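Local structure of Pts system, fructose-specific iiabc component (Borrelia burgdorferi, 5DLE) at residues 27-30 / 31-35; 34-37 / 38-41; 57-60 / 61-65; 78-81 / 82-85; 98-101 / 102-106. The protein is the IIB domain of a fructose-specific phosphotransferase permease that probably relays phosphate from a phosphohistidine donor to fructose as the sugar enters the cell. All coordinates share one frame; numbering follows the deposited sequence.

In the fold
All five contacts are local, made within single helices or turns of one IIB domain. Contact 1 is buried, its small and branched side chains lying between the sheet, neighbouring helices and a second subunit. Contacts 2, 3 and 5 are partly buried, and contact 4 lies at the surface. Contact 2 continues helix 25-40, sharing Ile34 and Glu35, and there water-bridged charges join the apolar packing on its exposed side. Contact 5, at the start of helix 100-107, packs on both: Thr100 touches Lys33 and Ile34, while Gln41 probably bonds to Glu101 O. Across the chain's centre from contact 5, contact 3 caps helix 61-66 and packs against contact 4, Leu59 and Ile64 meeting Phe83.

Contact 1. Residues 27-30 / 31-35; sequences TYIA and AKKIE
Ile29 and Lys33, one helical turn apart, lie side by side and point the same way. The touching branch of the isoleucine is CG2, which stands 4.0 Å from Lys33 CD in one of the lysine's two conformers. There Lys33 keeps CG anti to its own carbonyl carbon (chi1 -67°), a torsion that sets CG 3.3 Å from Ile29 O, and the chain then bends at chi3. A lysine suits this place because its methylenes can cover the isoleucine while NZ travels on to bond Ile97 O. Ile34, one residue later, likewise lays CG1 beside the carbonyl a turn back, 3.2 Å from Ala30 O. Beneath run regular alpha-helical bonds, Lys33 N to Ile29 O and Ile34 N to Ala30 O, each 2.9 Å. Lys32 turns another way, CG anti to its backbone N, and its NZ leaves this chain to pair with Glu35 of the second subunit. This is the helix of the beta-alpha-beta unit 13-19, 25-40, 44-50. Ala30, Ala31 and Ile34 rest on Thr18 of strand 13-19, the alanines small enough for close approach; Ala31 and Ile34 also meet Val47 and Ile45 of strand 44-50, while Ile29 and Ala30 pack on Ile97 of helix 93-98.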
loop_
_atom_site.group_PDB
_atom_site.type_symbol
_atom_site.label_atom_id
_atom_site.label_comp_id
_atom_site.label_asym_id
_atom_site.label_seq_id
_atom_site.Cartn_x
_atom_site.Cartn_y
_atom_site.Cartn_z
ATOM N N THR A 27 -6.467 0.443 4.395
ATOM C CA THR A 27 -7.097 0.120 5.691
ATOM C C THR A 27 -6.236 0.619 6.837
ATOM O O THR A 27 -6.750 1.279 7.778
ATOM C CB THR A 27 -7.266 -1.388 5.789
ATOM O OG1 THR A 27 -8.197 -1.790 4.790
ATOM C CG2 THR A 27 -7.774 -1.823 7.145
ATOM N N TYR A 28 -4.936 0.318 6.784
ATOM C CA TYR A 28 -4.065 0.651 7.914
ATOM C C TYR A 28 -3.639 2.104 7.879
ATOM O O TYR A 28 -3.442 2.717 8.945
ATOM C CB TYR A 28 -2.812 -0.272 7.926
ATOM C CG TYR A 28 -3.101 -1.571 8.658
ATOM C CD1 TYR A 28 -3.773 -2.594 8.053
ATOM C CD2 TYR A 28 -2.761 -1.714 9.995
ATOM C CE1 TYR A 28 -4.094 -3.760 8.717
ATOM C CE2 TYR A 28 -3.086 -2.850 10.675
ATOM C CZ TYR A 28 -3.746 -3.865 10.039
ATOM O OH TYR A 28 -4.065 -5.022 10.723
ATOM N N ILE A 29 -3.434 2.689 6.683
ATOM C CA ILE A 29 -3.079 4.105 6.675
ATOM C C ILE A 29 -4.241 4.925 7.246
ATOM O O ILE A 29 -4.037 5.842 8.051
ATOM C CB ILE A 29 -2.718 4.573 5.250
ATOM C CG1 ILE A 29 -1.426 3.878 4.792
ATOM C CG2 ILE A 29 -2.448 6.093 5.258
ATOM C CD1 ILE A 29 -1.201 4.029 3.266
ATOM N N ALA A 30 -5.478 4.650 6.773
ATOM C CA ALA A 30 -6.622 5.382 7.299
ATOM C C ALA A 30 -6.720 5.205 8.807
ATOM O O ALA A 30 -6.954 6.187 9.544
ATOM C CB ALA A 30 -7.914 4.931 6.616
ATOM N N ALA A 31 -6.484 3.982 9.288
ATOM C CA ALA A 31 -6.630 3.751 10.735
ATOM C C ALA A 31 -5.610 4.529 11.521
ATOM O O ALA A 31 -5.954 5.185 12.525
ATOM C CB ALA A 31 -6.510 2.262 11.050
ATOM N N LYS A 32 -4.351 4.484 11.070
ATOM C CA LYS A 32 -3.290 5.113 11.834
ATOM C C LYS A 32 -3.404 6.623 11.746
ATOM O O LYS A 32 -3.162 7.325 12.739
ATOM C CB LYS A 32 -1.937 4.603 11.366
ATOM C CG LYS A 32 -0.770 5.032 12.196
ATOM C CD LYS A 32 -0.875 4.612 13.697
ATOM C CE LYS A 32 0.336 5.168 14.368
ATOM N NZ LYS A 32 0.240 5.089 15.848
ATOM N N LYS A 33 -3.806 7.170 10.599
ATOM C CA LYS A 33 -3.974 8.622 10.542
ATOM C C LYS A 33 -5.138 9.066 11.409
ATOM O O LYS A 33 -5.052 10.114 12.071
ATOM C CB LYS A 33 -4.157 9.108 9.110
ATOM C CG LYS A 33 -2.894 8.889 8.321
ATOM C CD LYS A 33 -2.918 9.609 7.022
ATOM C CE LYS A 33 -2.463 11.065 7.172
ATOM N NZ LYS A 33 -2.215 11.562 5.767
ATOM N N ILE A 34 -6.229 8.290 11.427
ATOM C CA ILE A 34 -7.357 8.653 12.305
ATOM C C ILE A 34 -6.923 8.582 13.767
ATOM O O ILE A 34 -7.258 9.475 14.560
ATOM C CB ILE A 34 -8.558 7.733 12.021
ATOM C CG1 ILE A 34 -9.187 8.123 10.679
ATOM C CG2 ILE A 34 -9.614 7.838 13.162
ATOM C CD1 ILE A 34 -10.204 7.109 10.201
ATOM N N GLU A 35 -6.200 7.521 14.144
ATOM C CA GLU A 35 -5.698 7.406 15.530
ATOM C C GLU A 35 -4.804 8.584 15.893
ATOM O O GLU A 35 -4.964 9.166 16.967
ATOM C CB GLU A 35 -4.945 6.087 15.703
ATOM C CG GLU A 35 -5.861 4.871 15.683
ATOM C CD GLU A 35 -5.139 3.538 15.486
ATOM O OE1 GLU A 35 -3.879 3.514 15.370
ATOM O OE2 GLU A 35 -5.853 2.513 15.417
#

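Contact 2. Residues 34-37 / 38-41; sequences IENE and AKKQ
Near the C-terminal end of helix 25-40 the backbone keeps the i to i+4 pattern, from Ala38 N to Ile34 O through to Gln41 N to Glu37 O. The side chains of Glu37 and Gln41 add a second link: Gln41 NE2 donates to Glu37 OE2 over 2.8 Å in a nearly straight bond, with an N-H...O angle of 175°. The oxygen lies in the plane of the amide and accepts through its anti lone pair, yet the carboxylate and amide planes are turned 70° apart. Glu37 reaches this position with CG anti to the backbone N (chi1 -178°) and a bend at chi2 that curls the acid toward the helix end. Its other oxygen, OE1, receives a hydrogen bond of 2.8 Å from a water, which in turn accepts from Lys40 NZ at 2.8 Å. A similar water bridge joins Glu35 OE1 to Lys39 NZ, while Glu35 OE2 forms a salt bridge with Lys32 of the second subunit. Lys39 bends at chi3 back over the preceding turn, placing CE 4.0 Å from Glu35 CB and 3.2 Å from Glu35 O. Long, flexible lysines suit this solvent-facing surface. Both acid-lysine pairs are thus mediated by water, and the charges probably attract only moderately, whereas Glu37 is held directly by an amide that probably also bonds Glu101 O of helix 100-107.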
loop_
_atom_site.group_PDB
_atom_site.type_symbol
_atom_site.label_atom_id
_atom_site.label_comp_id
_atom_site.label_asym_id
_atom_site.label_seq_id
_atom_site.Cartn_x
_atom_site.Cartn_y
_atom_site.Cartn_z
ATOM N N ILE A 34 -6.229 8.290 11.427
ATOM C CA ILE A 34 -7.357 8.653 12.305
ATOM C C ILE A 34 -6.923 8.582 13.767
ATOM O O ILE A 34 -7.258 9.475 14.560
ATOM C CB ILE A 34 -8.558 7.733 12.021
ATOM C CG1 ILE A 34 -9.187 8.123 10.679
ATOM C CG2 ILE A 34 -9.614 7.838 13.162
ATOM C CD1 ILE A 34 -10.204 7.109 10.201
ATOM N N GLU A 35 -6.200 7.521 14.144
ATOM C CA GLU A 35 -5.698 7.406 15.530
ATOM C C GLU A 35 -4.804 8.584 15.893
ATOM O O GLU A 35 -4.964 9.166 16.967
ATOM C CB GLU A 35 -4.945 6.087 15.703
ATOM C CG GLU A 35 -5.861 4.871 15.683
ATOM C CD GLU A 35 -5.139 3.538 15.486
ATOM O OE1 GLU A 35 -3.879 3.514 15.370
ATOM O OE2 GLU A 35 -5.853 2.513 15.417
ATOM N N ASN A 36 -3.858 8.954 15.020
ATOM C CA ASN A 36 -2.942 10.046 15.364
ATOM C C ASN A 36 -3.681 11.364 15.482
ATOM O O ASN A 36 -3.367 12.159 16.366
ATOM C CB ASN A 36 -1.820 10.168 14.322
ATOM C CG ASN A 36 -0.761 9.084 14.463
ATOM O OD1 ASN A 36 -0.640 8.470 15.539
ATOM N ND2 ASN A 36 0.064 8.912 13.442
ATOM N N GLU A 37 -4.617 11.641 14.576
ATOM C CA GLU A 37 -5.312 12.929 14.598
ATOM C C GLU A 37 -6.302 12.999 15.757
ATOM O O GLU A 37 -6.454 14.059 16.387
ATOM C CB GLU A 37 -6.001 13.172 13.258
ATOM C CG GLU A 37 -6.713 14.525 13.172
ATOM C CD GLU A 37 -5.749 15.733 13.217
ATOM O OE1 GLU A 37 -4.588 15.639 12.753
ATOM O OE2 GLU A 37 -6.200 16.790 13.720
ATOM N N ALA A 38 -6.977 11.894 16.066
ATOM C CA ALA A 38 -7.869 11.865 17.232
ATOM C C ALA A 38 -7.095 12.200 18.487
ATOM O O ALA A 38 -7.556 12.992 19.323
ATOM C CB ALA A 38 -8.507 10.479 17.381
ATOM N N LYS A 39 -5.927 11.583 18.649
ATOM C CA LYS A 39 -5.137 11.821 19.859
ATOM C C LYS A 39 -4.621 13.253 19.883
ATOM O O LYS A 39 -4.656 13.916 20.945
ATOM C CB LYS A 39 -4.032 10.776 19.953
ATOM C CG LYS A 39 -4.624 9.404 20.356
ATOM C CD LYS A 39 -3.595 8.290 20.475
ATOM C CE LYS A 39 -3.556 7.446 19.201
ATOM N NZ LYS A 39 -2.331 6.571 19.170
ATOM N N LYS A 40 -4.230 13.793 18.725
ATOM C CA LYS A 40 -3.807 15.197 18.679
ATOM C C LYS A 40 -4.924 16.123 19.148
ATOM O O LYS A 40 -4.665 17.095 19.881
ATOM C CB LYS A 40 -3.336 15.575 17.275
ATOM C CG LYS A 40 -2.891 17.025 17.118
ATOM C CD LYS A 40 -2.548 17.319 15.661
ATOM C CE LYS A 40 -2.153 18.779 15.486
ATOM N NZ LYS A 40 -1.952 19.115 14.053
ATOM N N GLN A 41 -6.165 15.839 18.760
ATOM C CA GLN A 41 -7.319 16.638 19.168
ATOM C C GLN A 41 -7.826 16.304 20.570
ATOM O O GLN A 41 -8.804 16.927 21.012
ATOM C CB GLN A 41 -8.442 16.500 18.124
ATOM C CG GLN A 41 -8.096 17.178 16.761
ATOM C CD GLN A 41 -9.236 17.183 15.732
ATOM O OE1 GLN A 41 -10.399 17.351 16.098
ATOM N NE2 GLN A 41 -8.901 17.023 14.427
HETATM O O HOH W 1 -1.952 4.639 17.025
HETATM O O HOH W 2 -3.547 18.122 11.927
#

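Contact 3. Residues 57-60 / 61-65; sequences NALT and EEEIK
Glu63 OE1 takes the shortest polar bond here, 2.8 Å from Thr60 N, with an N-H...O angle of 165°. The donor comes from above the carboxylate plane, 36° out of it. The reciprocal bond runs from Glu63 N to Thr60 OG1 over 3.0 Å. Thr60 places its hydroxyl between its backbone N and carbonyl carbon (chi1 67°), where OG1 faces the start of the helix, while CG2 lies 3.7 Å from Glu63 OE1. Glu63 has CG anti to its carbonyl carbon and is extended beyond it, so that the acid reaches back across the first turn. Together the two residues form a capping box, with Thr60 as N-cap of helix 61-66. Threonine suits the N-cap because its short hydroxyl accepts from an amide that the first turn leaves without a helical carbonyl, and glutamate three residues on can accept from the N-cap amide in turn; its negative charge would also be favoured near the positive end of the helix dipole. Thr60 O opens the regular pattern by accepting from Ile64 N. On the buried side Leu59 crosses Ile64 at about a right angle, Leu59 CB lying 3.9 Å from Ile64 CG1. Leu59 continues inward onto Val15 and Val17 of strand 13-19, and both side chains meet Phe83. The second carboxylate oxygen, Glu63 OE2, forms a salt bridge with Arg46 of strand 44-50.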
loop_
_atom_site.group_PDB
_atom_site.type_symbol
_atom_site.label_atom_id
_atom_site.label_comp_id
_atom_site.label_asym_id
_atom_site.label_seq_id
_atom_site.Cartn_x
_atom_site.Cartn_y
_atom_site.Cartn_z
ATOM N N ASN A 57 -9.672 -6.561 15.409
ATOM C CA ASN A 57 -9.933 -5.611 16.505
ATOM C C ASN A 57 -11.321 -4.998 16.384
ATOM O O ASN A 57 -11.522 -3.776 16.530
ATOM C CB ASN A 57 -8.850 -4.533 16.566
ATOM C CG ASN A 57 -7.487 -5.133 16.796
ATOM O OD1 ASN A 57 -7.195 -5.579 17.924
ATOM N ND2 ASN A 57 -6.681 -5.206 15.778
ATOM N N ALA A 58 -12.302 -5.879 16.171
ATOM C CA ALA A 58 -13.679 -5.455 15.985
ATOM C C ALA A 58 -14.176 -4.629 17.171
ATOM O O ALA A 58 -13.860 -4.906 18.333
ATOM C CB ALA A 58 -14.561 -6.682 15.788
ATOM N N LEU A 59 -14.956 -3.601 16.860
ATOM C CA LEU A 59 -15.586 -2.802 17.904
ATOM C C LEU A 59 -16.499 -3.690 18.728
ATOM O O LEU A 59 -17.213 -4.537 18.191
ATOM C CB LEU A 59 -16.398 -1.656 17.299
ATOM C CG LEU A 59 -15.611 -0.684 16.384
ATOM C CD1 LEU A 59 -16.558 0.384 15.828
ATOM C CD2 LEU A 59 -14.438 -0.070 17.161
ATOM N N THR A 60 -16.500 -3.462 20.036
ATOM C CA THR A 60 -17.454 -4.146 20.886
ATOM C C THR A 60 -18.728 -3.314 21.020
ATOM O O THR A 60 -18.748 -2.094 20.768
ATOM C CB THR A 60 -16.875 -4.394 22.281
ATOM O OG1 THR A 60 -16.676 -3.145 22.962
ATOM C CG2 THR A 60 -15.548 -5.151 22.193
ATOM N N GLU A 61 -19.797 -3.996 21.438
ATOM C CA GLU A 61 -21.042 -3.302 21.738
ATOM C C GLU A 61 -20.818 -2.189 22.756
ATOM O O GLU A 61 -21.346 -1.080 22.604
ATOM C CB GLU A 61 -22.085 -4.301 22.246
ATOM C CG GLU A 61 -23.461 -3.702 22.435
ATOM C CD GLU A 61 -24.504 -4.715 22.900
ATOM O OE1 GLU A 61 -24.215 -5.931 22.878
ATOM O OE2 GLU A 61 -25.618 -4.293 23.281
ATOM N N GLU A 62 -20.016 -2.458 23.797
ATOM C CA GLU A 62 -19.795 -1.424 24.798
ATOM C C GLU A 62 -19.019 -0.241 24.228
ATOM O O GLU A 62 -19.311 0.915 24.561
ATOM C CB GLU A 62 -19.062 -2.010 26.012
ATOM C CG GLU A 62 -18.776 -0.991 27.078
ATOM C CD GLU A 62 -20.002 -0.691 27.956
ATOM O OE1 GLU A 62 -21.085 -1.297 27.743
ATOM O OE2 GLU A 62 -19.879 0.156 28.871
ATOM N N GLU A 63 -18.018 -0.507 23.381
ATOM C CA GLU A 63 -17.274 0.585 22.766
ATOM C C GLU A 63 -18.189 1.468 21.929
ATOM O O GLU A 63 -18.086 2.702 21.962
ATOM C CB GLU A 63 -16.137 0.026 21.901
ATOM C CG GLU A 63 -14.970 -0.474 22.740
ATOM C CD GLU A 63 -13.992 -1.370 21.987
ATOM O OE1 GLU A 63 -14.326 -1.873 20.883
ATOM O OE2 GLU A 63 -12.872 -1.567 22.526
ATOM N N ILE A 64 -19.085 0.860 21.162
ATOM C CA ILE A 64 -19.991 1.670 20.352
ATOM C C ILE A 64 -20.954 2.451 21.258
ATOM O O ILE A 64 -21.259 3.626 21.005
ATOM C CB ILE A 64 -20.730 0.779 19.333
ATOM C CG1 ILE A 64 -19.713 0.164 18.367
ATOM C CG2 ILE A 64 -21.765 1.605 18.584
ATOM C CD1 ILE A 64 -20.339 -0.979 17.546
ATOM N N LYS A 65 -21.457 1.804 22.313
ATOM C CA LYS A 65 -22.325 2.483 23.269
ATOM C C LYS A 65 -21.676 3.748 23.837
ATOM O O LYS A 65 -22.317 4.805 23.926
ATOM C CB LYS A 65 -22.697 1.511 24.399
ATOM C CG LYS A 65 -23.402 2.199 25.540
ATOM C CD LYS A 65 -23.660 1.217 26.717
ATOM C CE LYS A 65 -24.077 1.987 27.961
ATOM N NZ LYS A 65 -22.874 2.586 28.647
#

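Contact 4. Residues 78-81 / 82-85; sequences IDEK and RFEG
A short 3-10 turn in the connection between strands 69-74 and 88-91 brings Asp79 and Lys81 against Arg82 and Glu84. Its i to i+3 backbone bonds run from Phe83 N to Glu80 O and from Glu84 N to Lys81 O. Arg82 folds back over the turn: CG sits between the backbone N and the carbonyl carbon (chi1 54°), and the chain runs extended to NE. From there Arg82 NE donates to Asp79 O over 3.1 Å, nearly straight at 175°, with the oxygen at the guanidinium edge and in its plane. The Asp79 carboxylate, nearly parallel to that plane, stays nearer the aliphatic part, with OD1 3.6 Å from Arg82 CG. Arg82 CG also lies 3.7 Å above the plane of the Phe83 ring, over its centre, and Phe83 CZ sits over one guanidinium face, toward its rim. An aromatic suits this place because its ring can carry the arginine chain while packing inward on Val17, Val70 and Leu72. Farther out Lys81 NZ meets Glu84 OE2 in a salt bridge of 2.9 Å, on the syn side but 34° out of the carboxylate plane. The backbone carbonyl and Phe83 therefore fix the guanidinium's rotation, presenting NH1 to its salt-bridge partner Glu48, and nearby Asp79 would probably favour the positive charge; the Lys81-Glu84 pair reinforces the Glu84 N to Lys81 O bond at the surface.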
loop_
_atom_site.group_PDB
_atom_site.type_symbol
_atom_site.label_atom_id
_atom_site.label_comp_id
_atom_site.label_asym_id
_atom_site.label_seq_id
_atom_site.Cartn_x
_atom_site.Cartn_y
_atom_site.Cartn_z
ATOM N N ILE A 78 -20.190 -2.340 4.859
ATOM C CA ILE A 78 -19.945 -3.052 6.106
ATOM C C ILE A 78 -21.273 -3.097 6.855
ATOM O O ILE A 78 -22.253 -2.466 6.446
ATOM C CB ILE A 78 -18.849 -2.389 6.975
ATOM C CG1 ILE A 78 -19.316 -1.005 7.426
ATOM C CG2 ILE A 78 -17.512 -2.261 6.194
ATOM C CD1 ILE A 78 -18.484 -0.472 8.539
ATOM N N ASP A 79 -21.315 -3.858 7.960
ATOM C CA ASP A 79 -22.557 -3.857 8.735
ATOM C C ASP A 79 -22.651 -2.559 9.514
ATOM O O ASP A 79 -21.739 -2.220 10.284
ATOM C CB ASP A 79 -22.712 -5.030 9.700
ATOM C CG ASP A 79 -24.011 -4.882 10.575
ATOM O OD1 ASP A 79 -23.905 -4.688 11.825
ATOM O OD2 ASP A 79 -25.142 -4.898 9.994
ATOM N N GLU A 80 -23.754 -1.842 9.297
ATOM C CA GLU A 80 -23.993 -0.558 9.940
ATOM C C GLU A 80 -25.140 -0.580 10.948
ATOM O O GLU A 80 -25.294 0.398 11.689
ATOM C CB GLU A 80 -24.258 0.526 8.876
ATOM C CG GLU A 80 -23.015 0.855 8.050
ATOM C CD GLU A 80 -23.216 1.890 6.936
ATOM O OE1 GLU A 80 -24.130 2.727 7.021
ATOM O OE2 GLU A 80 -22.431 1.846 5.957
ATOM N N LYS A 81 -25.947 -1.655 11.027
ATOM C CA LYS A 81 -27.064 -1.653 11.982
ATOM C C LYS A 81 -26.579 -1.436 13.410
ATOM O O LYS A 81 -27.254 -0.765 14.211
ATOM C CB LYS A 81 -27.861 -2.959 11.867
ATOM C CG LYS A 81 -29.172 -2.912 12.652
ATOM C CD LYS A 81 -30.104 -4.079 12.309
ATOM C CE LYS A 81 -31.480 -3.910 12.968
ATOM N NZ LYS A 81 -32.203 -2.684 12.499
ATOM N N ARG A 82 -25.392 -1.959 13.732
ATOM C CA ARG A 82 -24.790 -1.778 15.050
ATOM C C ARG A 82 -24.556 -0.323 15.430
ATOM O O ARG A 82 -24.308 -0.055 16.607
ATOM C CB ARG A 82 -23.459 -2.525 15.106
ATOM C CG ARG A 82 -22.479 -2.154 13.983
ATOM C CD ARG A 82 -21.210 -2.962 14.166
ATOM N NE ARG A 82 -20.395 -2.874 12.975
ATOM C CZ ARG A 82 -19.067 -3.000 12.949
ATOM N NH1 ARG A 82 -18.405 -3.211 14.075
ATOM N NH2 ARG A 82 -18.419 -2.933 11.775
ATOM N N PHE A 83 -24.601 0.614 14.488
ATOM C CA PHE A 83 -24.373 2.019 14.800
ATOM C C PHE A 83 -25.664 2.839 14.875
ATOM O O PHE A 83 -25.600 4.071 14.985
ATOM C CB PHE A 83 -23.429 2.633 13.761
ATOM C CG PHE A 83 -22.147 1.865 13.586
ATOM C CD1 PHE A 83 -21.291 1.652 14.668
ATOM C CD2 PHE A 83 -21.814 1.366 12.352
ATOM C CE1 PHE A 83 -20.091 0.969 14.510
ATOM C CE2 PHE A 83 -20.631 0.635 12.183
ATOM C CZ PHE A 83 -19.764 0.449 13.277
ATOM N N GLU A 84 -26.823 2.197 14.809
ATOM C CA GLU A 84 -28.077 2.934 14.964
ATOM C C GLU A 84 -28.079 3.768 16.243
ATOM O O GLU A 84 -27.634 3.315 17.306
ATOM C CB GLU A 84 -29.261 1.969 15.001
ATOM C CG GLU A 84 -29.603 1.460 13.622
ATOM C CD GLU A 84 -30.840 0.580 13.639
ATOM O OE1 GLU A 84 -31.436 0.400 14.731
ATOM O OE2 GLU A 84 -31.207 0.086 12.552
ATOM N N GLY A 85 -28.557 5.010 16.126
ATOM C CA GLY A 85 -28.659 5.882 17.290
ATOM C C GLY A 85 -27.397 6.673 17.560
ATOM O O GLY A 85 -27.400 7.504 18.449
#

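Contact 5. Residues 98-101 / 102-106; sequences NNTE and NIIKE
Asn99 OD1, in one of this residue's two conformers, accepts twice: from a water at 2.8 Å, and more weakly from Asn102 ND2 at 3.1 Å, where the N-H...O angle is only 131°. The two amide planes stand almost perpendicular, 88° apart, with OD1 also close to Asn102 CB. Asn99 directs its amide there by holding CG anti to the backbone N (chi1 -159°). The same water accepts from Asn102 N, satisfying an amide of the first helical turn. In this conformer a second water accepts from Asn99 ND2 at 2.7 Å and donates to Glu106 OE2 at 2.9 Å, while Glu106 OE1 bonds Tyr89 OH. Asn99 is the N-cap of helix 100-107 and the residue at which the chain leaves helix 93-98, but its side chain makes no direct capping bond; asparagine suits this junction by both donating and accepting through water. Asn99 O begins the helical pattern, accepting from Ile103 N over 2.9 Å, followed by Ile104 N to Thr100 O. Thr100 OG1 is paired with Ala96 O of the preceding helix. Glu101 and Lys105 run side by side, Glu101 CG 4.1 Å from Lys105 CE. The isoleucines face inward, Ile103 onto Tyr89 and Val91 of strand 88-91 and Ile104 onto Glu37 of helix 25-40.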
loop_
_atom_site.group_PDB
_atom_site.type_symbol
_atom_site.label_atom_id
_atom_site.label_comp_id
_atom_site.label_asym_id
_atom_site.label_seq_id
_atom_site.Cartn_x
_atom_site.Cartn_y
_atom_site.Cartn_z
ATOM N N ASN A 98 -6.599 11.765 3.353
ATOM C CA ASN A 98 -6.117 13.058 2.896
ATOM C C ASN A 98 -6.768 14.241 3.590
ATOM O O ASN A 98 -6.270 15.368 3.443
ATOM C CB ASN A 98 -6.316 13.180 1.381
ATOM C CG ASN A 98 -5.306 12.359 0.629
ATOM O OD1 ASN A 98 -4.282 11.957 1.189
ATOM N ND2 ASN A 98 -5.577 12.099 -0.649
ATOM N N ASN A 99 -7.826 14.020 4.367
ATOM C CA ASN A 99 -8.560 15.119 4.992
ATOM C C ASN A 99 -8.806 14.829 6.459
ATOM O O ASN A 99 -9.865 15.154 6.974
ATOM C CB ASN A 99 -9.898 15.348 4.282
ATOM C CG ASN A 99 -10.478 16.748 4.515
ATOM O OD1 ASN A 99 -9.756 17.699 4.821
ATOM N ND2 ASN A 99 -11.780 16.883 4.308
ATOM N N THR A 100 -7.832 14.213 7.147
ATOM C CA THR A 100 -8.114 13.586 8.432
ATOM C C THR A 100 -8.524 14.599 9.507
ATOM O O THR A 100 -9.459 14.341 10.269
ATOM C CB THR A 100 -6.895 12.805 8.941
ATOM O OG1 THR A 100 -6.214 12.123 7.871
ATOM C CG2 THR A 100 -7.368 11.781 9.976
ATOM N N GLU A 101 -7.801 15.727 9.582
ATOM C CA GLU A 101 -8.100 16.746 10.588
ATOM C C GLU A 101 -9.533 17.213 10.456
ATOM O O GLU A 101 -10.287 17.259 11.446
ATOM C CB GLU A 101 -7.139 17.915 10.411
ATOM C CG GLU A 101 -7.371 19.086 11.367
ATOM C CD GLU A 101 -6.496 20.275 10.979
ATOM O OE1 GLU A 101 -6.336 20.553 9.757
ATOM O OE2 GLU A 101 -5.953 20.917 11.889
ATOM N N ASN A 102 -9.930 17.570 9.237
ATOM C CA ASN A 102 -11.272 18.067 9.023
ATOM C C ASN A 102 -12.307 16.984 9.285
ATOM O O ASN A 102 -13.355 17.262 9.881
ATOM C CB ASN A 102 -11.368 18.648 7.615
ATOM C CG ASN A 102 -10.634 19.992 7.484
ATOM O OD1 ASN A 102 -10.357 20.677 8.480
ATOM N ND2 ASN A 102 -10.312 20.377 6.240
ATOM N N ILE A 103 -12.021 15.732 8.898
ATOM C CA ILE A 103 -13.009 14.679 9.101
ATOM C C ILE A 103 -13.266 14.439 10.581
ATOM O O ILE A 103 -14.415 14.236 10.994
ATOM C CB ILE A 103 -12.565 13.407 8.374
ATOM C CG1 ILE A 103 -12.983 13.520 6.919
ATOM C CG2 ILE A 103 -13.136 12.145 9.036
ATOM C CD1 ILE A 103 -12.298 12.522 6.064
ATOM N N ILE A 104 -12.219 14.441 11.408
ATOM C CA ILE A 104 -12.400 14.264 12.854
ATOM C C ILE A 104 -13.307 15.361 13.383
ATOM O O ILE A 104 -14.250 15.120 14.145
ATOM C CB ILE A 104 -11.041 14.295 13.588
ATOM C CG1 ILE A 104 -10.142 13.102 13.207
ATOM C CG2 ILE A 104 -11.246 14.377 15.120
ATOM C CD1 ILE A 104 -10.774 11.769 13.439
ATOM N N LYS A 105 -13.014 16.600 12.976
ATOM C CA LYS A 105 -13.783 17.736 13.509
ATOM C C LYS A 105 -15.232 17.675 13.043
ATOM O O LYS A 105 -16.168 17.874 13.842
ATOM C CB LYS A 105 -13.131 19.050 13.076
ATOM C CG LYS A 105 -11.873 19.378 13.847
ATOM C CD LYS A 105 -11.256 20.693 13.357
ATOM C CE LYS A 105 -9.904 20.987 14.026
ATOM N NZ LYS A 105 -10.023 21.287 15.488
ATOM N N GLU A 106 -15.431 17.392 11.752
ATOM C CA GLU A 106 -16.763 17.345 11.152
ATOM C C GLU A 106 -17.598 16.197 11.714
ATOM O O GLU A 106 -18.832 16.279 11.677
ATOM C CB GLU A 106 -16.669 17.208 9.623
ATOM C CG GLU A 106 -16.181 18.476 8.895
ATOM C CD GLU A 106 -15.583 18.217 7.488
ATOM O OE1 GLU A 106 -15.709 17.088 6.946
ATOM O OE2 GLU A 106 -14.964 19.157 6.928
HETATM O O HOH W 3 -8.046 18.018 6.996
HETATM O O HOH W 4 -13.158 19.197 4.609
#